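Local coordinates for protein putative NADPH:quinone reductase (Bacillus thuringiensis, PDB 3GMS) that is of uncharacterised function but probably reduces quinones with NADPH as a medium-chain dehydrogenase/reductase, at residues K31-F36 with A79-E84. Numbering follows the deposited sequence.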
ATOM      1  N   LYS A  31       0.267 -24.435 -14.548  1.00 38.20           N
ATOM      2  CA  LYS A  31       0.055 -24.064 -15.949  1.00 38.75           C
ATOM      3  C   LYS A  31       1.371 -23.588 -16.543  1.00 38.79           C
ATOM      4  O   LYS A  31       2.320 -23.306 -15.805  1.00 37.49           O
ATOM      5  CB  LYS A  31      -1.042 -22.987 -16.081  1.00 39.01           C
ATOM      6  CG  LYS A  31      -2.420 -23.411 -15.575  1.00 41.08           C
ATOM      7  CD  LYS A  31      -3.237 -22.162 -15.184  1.00 44.59           C
ATOM      8  CE  LYS A  31      -4.056 -22.388 -13.899  1.00 48.75           C
ATOM      9  NZ  LYS A  31      -5.480 -22.713 -14.181  1.00 50.17           N
ATOM     10  N   ASP A  32       1.426 -23.490 -17.874  1.00 38.98           N
ATOM     11  CA  ASP A  32       2.686 -23.221 -18.578  1.00 39.66           C
ATOM     12  C   ASP A  32       3.528 -22.027 -18.118  1.00 39.12           C
ATOM     13  O   ASP A  32       4.762 -22.126 -18.113  1.00 39.51           O
ATOM     14  CB  ASP A  32       2.461 -23.110 -20.097  1.00 40.56           C
ATOM     15  CG  ASP A  32       1.975 -24.407 -20.722  1.00 43.31           C
ATOM     16  OD1 ASP A  32       2.435 -25.486 -20.278  1.00 45.20           O
ATOM     17  OD2 ASP A  32       1.151 -24.326 -21.673  1.00 46.40           O
ATOM     18  N   ASN A  33       2.895 -20.900 -17.779  1.00 37.75           N
ATOM     19  CA  ASN A  33       3.668 -19.702 -17.410  1.00 37.20           C
ATOM     20  C   ASN A  33       3.603 -19.375 -15.904  1.00 35.18           C
ATOM     21  O   ASN A  33       3.947 -18.261 -15.505  1.00 35.08           O
ATOM     22  CB  ASN A  33       3.265 -18.467 -18.252  1.00 37.64           C
ATOM     23  CG  ASN A  33       4.419 -17.425 -18.397  1.00 42.53           C
ATOM     24  OD1 ASN A  33       5.601 -17.785 -18.572  1.00 47.26           O
ATOM     25  ND2 ASN A  33       4.070 -16.129 -18.325  1.00 45.81           N
ATOM     26  N   GLU A  34       3.213 -20.354 -15.089  1.00 33.84           N
ATOM     27  CA  GLU A  34       3.009 -20.130 -13.638  1.00 32.55           C
ATOM     28  C   GLU A  34       4.255 -20.380 -12.792  1.00 30.73           C
ATOM     29  O   GLU A  34       5.110 -21.207 -13.132  1.00 30.35           O
ATOM     30  CB  GLU A  34       1.909 -21.030 -13.088  1.00 32.92           C
ATOM     31  CG  GLU A  34       0.501 -20.690 -13.507  1.00 35.95           C
ATOM     32  CD  GLU A  34      -0.548 -21.462 -12.709  1.00 38.58           C
ATOM     33  OE1 GLU A  34      -0.426 -22.704 -12.530  1.00 35.18           O
ATOM     34  OE2 GLU A  34      -1.505 -20.806 -12.264  1.00 39.75           O
ATOM     35  N   VAL A  35       4.334 -19.661 -11.671  1.00 27.98           N
ATOM     36  CA  VAL A  35       5.422 -19.841 -10.711  1.00 26.67           C
ATOM     37  C   VAL A  35       4.725 -20.222  -9.393  1.00 26.25           C
ATOM     38  O   VAL A  35       3.700 -19.642  -9.077  1.00 25.70           O
ATOM     39  CB  VAL A  35       6.275 -18.543 -10.604  1.00 26.38           C
ATOM     40  CG1 VAL A  35       7.323 -18.654  -9.502  1.00 27.15           C
ATOM     41  CG2 VAL A  35       6.955 -18.272 -11.977  1.00 25.61           C
ATOM     42  N   PHE A  36       5.271 -21.204  -8.672  1.00 25.32           N
ATOM     43  CA  PHE A  36       4.627 -21.777  -7.495  1.00 24.93           C
ATOM     44  C   PHE A  36       5.535 -21.463  -6.288  1.00 24.43           C
ATOM     45  O   PHE A  36       6.694 -21.909  -6.252  1.00 26.20           O
ATOM     46  CB  PHE A  36       4.477 -23.299  -7.731  1.00 24.61           C
ATOM     47  CG  PHE A  36       3.877 -24.054  -6.576  1.00 23.95           C
ATOM     48  CD1 PHE A  36       2.523 -24.003  -6.338  1.00 24.95           C
ATOM     49  CD2 PHE A  36       4.680 -24.855  -5.748  1.00 26.29           C
ATOM     50  CE1 PHE A  36       1.972 -24.707  -5.289  1.00 26.39           C
ATOM     51  CE2 PHE A  36       4.142 -25.555  -4.701  1.00 26.97           C
ATOM     52  CZ  PHE A  36       2.780 -25.491  -4.469  1.00 25.92           C
ATOM     53  N   ALA A  79       5.818 -25.217 -17.442  1.00 38.51           N
ATOM     54  CA  ALA A  79       6.645 -25.667 -18.587  1.00 40.36           C
ATOM     55  C   ALA A  79       7.463 -24.594 -19.307  1.00 41.12           C
ATOM     56  O   ALA A  79       8.568 -24.872 -19.775  1.00 41.83           O
ATOM     57  CB  ALA A  79       5.784 -26.472 -19.600  1.00 40.39           C
ATOM     58  N   PHE A  80       6.932 -23.379 -19.408  1.00 42.01           N
ATOM     59  CA  PHE A  80       7.580 -22.335 -20.212  1.00 42.87           C
ATOM     60  C   PHE A  80       8.502 -21.422 -19.415  1.00 42.22           C
ATOM     61  O   PHE A  80       9.049 -20.467 -19.967  1.00 42.78           O
ATOM     62  CB  PHE A  80       6.538 -21.448 -20.916  1.00 43.38           C
ATOM     63  CG  PHE A  80       5.712 -22.158 -21.955  1.00 46.79           C
ATOM     64  CD1 PHE A  80       6.051 -23.438 -22.405  1.00 49.30           C
ATOM     65  CD2 PHE A  80       4.603 -21.518 -22.521  1.00 49.53           C
ATOM     66  CE1 PHE A  80       5.278 -24.081 -23.387  1.00 50.58           C
ATOM     67  CE2 PHE A  80       3.826 -22.153 -23.503  1.00 50.46           C
ATOM     68  CZ  PHE A  80       4.166 -23.432 -23.937  1.00 50.51           C
ATOM     69  N   VAL A  81       8.658 -21.703 -18.123  1.00 41.02           N
ATOM     70  CA  VAL A  81       9.408 -20.834 -17.225  1.00 40.25           C
ATOM     71  C   VAL A  81      10.784 -21.428 -16.958  1.00 40.48           C
ATOM     72  O   VAL A  81      10.930 -22.653 -16.839  1.00 39.97           O
ATOM     73  CB  VAL A  81       8.680 -20.661 -15.848  1.00 39.69           C
ATOM     74  CG1 VAL A  81       9.442 -19.685 -14.959  1.00 39.64           C
ATOM     75  CG2 VAL A  81       7.240 -20.214 -16.045  1.00 39.72           C
ATOM     76  N   SER A  82      11.778 -20.551 -16.841  1.00 41.13           N
ATOM     77  CA  SER A  82      13.139 -20.954 -16.503  1.00 42.12           C
ATOM     78  C   SER A  82      13.206 -21.618 -15.125  1.00 42.32           C
ATOM     79  O   SER A  82      12.736 -21.048 -14.121  1.00 41.95           O
ATOM     80  CB  SER A  82      14.068 -19.751 -16.553  1.00 42.20           C
ATOM     81  OG  SER A  82      15.368 -20.140 -16.167  1.00 46.13           O
ATOM     82  N   ARG A  83      13.799 -22.815 -15.076  1.00 41.50           N
ATOM     83  CA  ARG A  83      13.833 -23.577 -13.833  1.00 41.43           C
ATOM     84  C   ARG A  83      14.903 -23.071 -12.868  1.00 40.88           C
ATOM     85  O   ARG A  83      14.934 -23.491 -11.717  1.00 40.00           O
ATOM     86  CB  ARG A  83      13.922 -25.087 -14.093  1.00 41.42           C
ATOM     87  CG  ARG A  83      12.658 -25.658 -14.764  1.00 43.03           C
ATOM     88  CD  ARG A  83      12.606 -27.184 -14.773  1.00 45.23           C
ATOM     89  NE  ARG A  83      12.522 -27.774 -13.433  1.00 44.81           N
ATOM     90  CZ  ARG A  83      11.397 -27.949 -12.742  1.00 47.20           C
ATOM     91  NH1 ARG A  83      10.217 -27.578 -13.234  1.00 47.19           N
ATOM     92  NH2 ARG A  83      11.448 -28.499 -11.539  1.00 47.96           N
ATOM     93  N   GLU A  84      15.752 -22.149 -13.344  1.00 41.28           N
ATOM     94  CA  GLU A  84      16.747 -21.443 -12.502  1.00 41.71           C
ATOM     95  C   GLU A  84      16.075 -20.616 -11.426  1.00 40.72           C
ATOM     96  O   GLU A  84      16.704 -20.233 -10.451  1.00 40.86           O
ATOM     97  CB  GLU A  84      17.606 -20.466 -13.309  1.00 42.72           C
ATOM     98  CG  GLU A  84      17.870 -20.831 -14.760  1.00 46.94           C
ATOM     99  CD  GLU A  84      19.002 -21.819 -14.935  1.00 51.59           C
ATOM    100  OE1 GLU A  84      19.669 -21.760 -16.001  1.00 54.65           O
ATOM    101  OE2 GLU A  84      19.226 -22.654 -14.024  1.00 53.25           O
TER
HETATM  102  O   HOH W   1       3.289 -26.495 -17.061  1.00 38.33           O
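D32 and F80 each carry CG anti to their own carbonyl carbon, beside the backbone N, and the two side chains lie against each other, the aspartate over one face of the phenyl ring. The CB of D32 stands 3.8 Å from the F80 ring centroid, displaced toward the rim and only 19° off the ring normal, which meets the geometry of a CH-pi contact. The carboxylate, its plane stacked 23° from that of the ring, leans over the CE2-CZ side, with OD2 of D32 just beyond the rim, 3.9 Å from CZ of F80, while OD1 meets CB of A79. The backbone ties the pair as well, with F80 N donating to D32 O (2.8 Å, 158° at the hydrogen). The neighbouring N of A79 approaches that oxygen at a poor angle and instead donates to a water at 2.9 Å; the water in turn gives a weak bond to OD1 of D32.

The acceptor D32 O belongs to a type I beta turn, K31 to E34, that leads into strand 34-43 of the GroES-like domain. Strand 71-77 pairs antiparallel with that strand, and 79-84 is the loop following it, so the contact joins a turn and a loop at the same end of the two strands, on the protein surface. Within the turn, E34 OE1 accepts K31 N at 2.7 Å from above the carboxylate plane. V81 points toward the turn and rests CG2 against N33 C at 3.7 Å, while its CG1 meets CG2 of V35 at 4.1 Å, the two valines crossing at about a right angle. V35 also packs on V74 and V77 of strand 71-77.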